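Local coordinates for general secretion pathway protein H (Vibrio cholerae, PDB 4DQ9) that forms part of the pseudopilus tip complex of the type II secretion system, critical for recognising and binding the toxins and proteases to be secreted, at residues A10-F13 / Y14-L18. Numbering follows the deposited sequence.
Sequences AQSF and YQRLL
S12 and R16 meet through their side chains one helical turn apart. NE of R16 donates a hydrogen bond of 3.0 Å to OG of S12. The bond is bent, with 138° at the hydrogen. The hydroxyl oxygen sits at the guanidinium edge, somewhat out of its plane. R16 is extended from CG to NE and passes alongside the S12 carbonyl; its CG and CD each lie 3.2 Å from S12 O. The far end of the guanidinium is held from elsewhere, since NH1 bonds to the carbonyl oxygen of T62, tying the helix to strand 54-66.

Backbone bonds join each residue of 10-13 to the one four places on. Y14 N to A10 O measures 2.9 Å, and L17 N to F13 O 2.8 Å. Q15 and R16 bond likewise to Q11 and S12. Q15 also lays its CG against Q11 O, at 3.0 Å.

The apolar contact is between F13 and L17. CB of L17 lies over one face of the F13 ring, and CD2 of L17 is 4.3 Å from CE2 of F13. With CG anti to the backbone N (chi1 177° in F13, 178° in L17), both side chains take the same course from the helix into the interior. F13 and L17 touch F126 and V143, while F13 also reaches L42 and F44. A10, Y14 and L17 add contacts to strand 151-154.

The i to i+4 bonds are those of an alpha-helix. Buried A10, F13 and L17, set against polar Q11, S12 and Q15, make it amphipathic: the long N-terminal helix 2-27 of the pseudopilin fold, its apolar face against two antiparallel sheets.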
ATOM      1  N   ALA A  10     -13.651  15.546 -14.655  1.00 14.32           N
ATOM      2  CA  ALA A  10     -13.401  15.883 -13.241  1.00 15.67           C
ATOM      3  C   ALA A  10     -14.618  15.434 -12.420  1.00 16.08           C
ATOM      4  O   ALA A  10     -14.492  14.825 -11.329  1.00 16.58           O
ATOM      5  CB  ALA A  10     -13.124  17.410 -13.078  1.00 14.70           C
ATOM      6  N   GLN A  11     -15.816  15.570 -12.982  1.00 15.84           N
ATOM      7  CA  GLN A  11     -17.056  15.105 -12.278  1.00 15.56           C
ATOM      8  C   GLN A  11     -16.990  13.601 -12.115  1.00 16.04           C
ATOM      9  O   GLN A  11     -17.336  13.048 -11.044  1.00 16.40           O
ATOM     10  CB  GLN A  11     -18.209  15.486 -13.163  1.00 14.56           C
ATOM     11  CG  GLN A  11     -18.546  16.927 -13.237  1.00 16.23           C
ATOM     12  CD  GLN A  11     -19.917  17.145 -14.070  1.00 19.35           C
ATOM     13  OE1 GLN A  11     -20.195  16.461 -15.062  1.00 27.60           O
ATOM     14  NE2 GLN A  11     -20.715  18.107 -13.684  1.00 20.35           N
ATOM     15  N   SER A  12     -16.501  12.919 -13.159  1.00 14.64           N
ATOM     16  CA  SER A  12     -16.429  11.431 -13.130  1.00 16.49           C
ATOM     17  C   SER A  12     -15.477  11.055 -12.003  1.00 15.62           C
ATOM     18  O   SER A  12     -15.828  10.136 -11.179  1.00 15.86           O
ATOM     19  CB  SER A  12     -15.952  10.844 -14.437  1.00 18.13           C
ATOM     20  OG  SER A  12     -15.398   9.526 -14.329  1.00 18.22           O
ATOM     21  N   PHE A  13     -14.284  11.655 -11.960  1.00 14.79           N
ATOM     22  CA  PHE A  13     -13.376  11.317 -10.845  1.00 13.52           C
ATOM     23  C   PHE A  13     -13.970  11.594  -9.458  1.00 14.18           C
ATOM     24  O   PHE A  13     -13.822  10.782  -8.527  1.00 15.49           O
ATOM     25  CB  PHE A  13     -11.990  11.888 -11.060  1.00 14.11           C
ATOM     26  CG  PHE A  13     -11.067  11.627  -9.899  1.00 12.35           C
ATOM     27  CD1 PHE A  13     -10.605  10.349  -9.737  1.00 13.51           C
ATOM     28  CD2 PHE A  13     -10.696  12.575  -9.014  1.00 14.63           C
ATOM     29  CE1 PHE A  13      -9.795  10.028  -8.616  1.00 16.77           C
ATOM     30  CE2 PHE A  13      -9.790  12.292  -7.970  1.00 16.33           C
ATOM     31  CZ  PHE A  13      -9.374  11.021  -7.783  1.00 16.94           C
ATOM     32  N   TYR A  14     -14.631  12.728  -9.290  1.00 14.19           N
ATOM     33  CA  TYR A  14     -15.246  13.128  -8.043  1.00 15.25           C
ATOM     34  C   TYR A  14     -16.232  12.075  -7.622  1.00 17.24           C
ATOM     35  O   TYR A  14     -16.211  11.674  -6.466  1.00 17.65           O
ATOM     36  CB  TYR A  14     -15.886  14.461  -8.203  1.00 15.86           C
ATOM     37  CG  TYR A  14     -16.605  14.986  -7.035  1.00 19.01           C
ATOM     38  CD1 TYR A  14     -15.887  15.448  -5.933  1.00 19.83           C
ATOM     39  CD2 TYR A  14     -17.987  15.227  -7.116  1.00 23.48           C
ATOM     40  CE1 TYR A  14     -16.548  15.987  -4.872  1.00 26.56           C
ATOM     41  CE2 TYR A  14     -18.640  15.820  -6.086  1.00 26.95           C
ATOM     42  CZ  TYR A  14     -17.895  16.151  -4.943  1.00 24.55           C
ATOM     43  OH  TYR A  14     -18.460  16.762  -3.844  1.00 27.72           O
ATOM     44  N   GLN A  15     -17.070  11.629  -8.546  1.00 16.04           N
ATOM     45  CA  GLN A  15     -18.138  10.670  -8.240  1.00 16.41           C
ATOM     46  C   GLN A  15     -17.540   9.365  -7.837  1.00 16.41           C
ATOM     47  O   GLN A  15     -18.042   8.728  -6.874  1.00 15.53           O
ATOM     48  CB  GLN A  15     -19.026  10.432  -9.421  1.00 16.16           C
ATOM     49  CG  GLN A  15     -19.781  11.701  -9.827  1.00 13.76           C
ATOM     50  CD  GLN A  15     -20.619  11.497 -11.155  1.00 15.50           C
ATOM     51  OE1 GLN A  15     -20.314  10.651 -12.006  1.00 18.53           O
ATOM     52  NE2 GLN A  15     -21.702  12.276 -11.308  1.00 17.68           N
ATOM     53  N   ARG A  16     -16.401   9.006  -8.470  1.00 15.37           N
ATOM     54  CA  ARG A  16     -15.793   7.721  -8.178  1.00 14.69           C
ATOM     55  C   ARG A  16     -15.057   7.771  -6.848  1.00 14.26           C
ATOM     56  O   ARG A  16     -15.121   6.796  -6.077  1.00 17.95           O
ATOM     57  CB  ARG A  16     -14.834   7.303  -9.305  1.00 16.66           C
ATOM     58  CG  ARG A  16     -15.653   6.985 -10.567  1.00 21.47           C
ATOM     59  CD  ARG A  16     -14.806   7.212 -11.850  1.00 22.64           C
ATOM     60  NE  ARG A  16     -15.595   6.855 -13.059  1.00 18.25           N
ATOM     61  CZ  ARG A  16     -15.796   5.602 -13.381  1.00 14.60           C
ATOM     62  NH1 ARG A  16     -15.259   4.670 -12.646  1.00 18.29           N
ATOM     63  NH2 ARG A  16     -16.479   5.244 -14.482  1.00 18.44           N
ATOM     64  N   LEU A  17     -14.398   8.888  -6.546  1.00 14.43           N
ATOM     65  CA  LEU A  17     -13.702   9.001  -5.301  1.00 14.02           C
ATOM     66  C   LEU A  17     -14.769   8.964  -4.132  1.00 14.38           C
ATOM     67  O   LEU A  17     -14.540   8.303  -3.095  1.00 16.01           O
ATOM     68  CB  LEU A  17     -12.942  10.256  -5.292  1.00 13.86           C
ATOM     69  CG  LEU A  17     -12.189  10.550  -4.011  1.00 19.62           C
ATOM     70  CD1 LEU A  17     -11.118   9.488  -3.741  1.00 19.72           C
ATOM     71  CD2 LEU A  17     -11.601  12.000  -4.079  1.00 25.54           C
ATOM     72  N   LEU A  18     -15.854   9.700  -4.286  1.00 17.12           N
ATOM     73  CA  LEU A  18     -16.878   9.771  -3.242  1.00 18.75           C
ATOM     74  C   LEU A  18     -17.362   8.372  -3.011  1.00 16.97           C
ATOM     75  O   LEU A  18     -17.553   7.919  -1.856  1.00 17.16           O
ATOM     76  CB  LEU A  18     -17.991  10.711  -3.656  1.00 21.32           C
ATOM     77  CG  LEU A  18     -17.874  12.205  -3.486  1.00 28.33           C
ATOM     78  CD1 LEU A  18     -19.340  12.859  -3.610  1.00 26.31           C
ATOM     79  CD2 LEU A  18     -17.343  12.663  -2.257  1.00 32.93           C
TER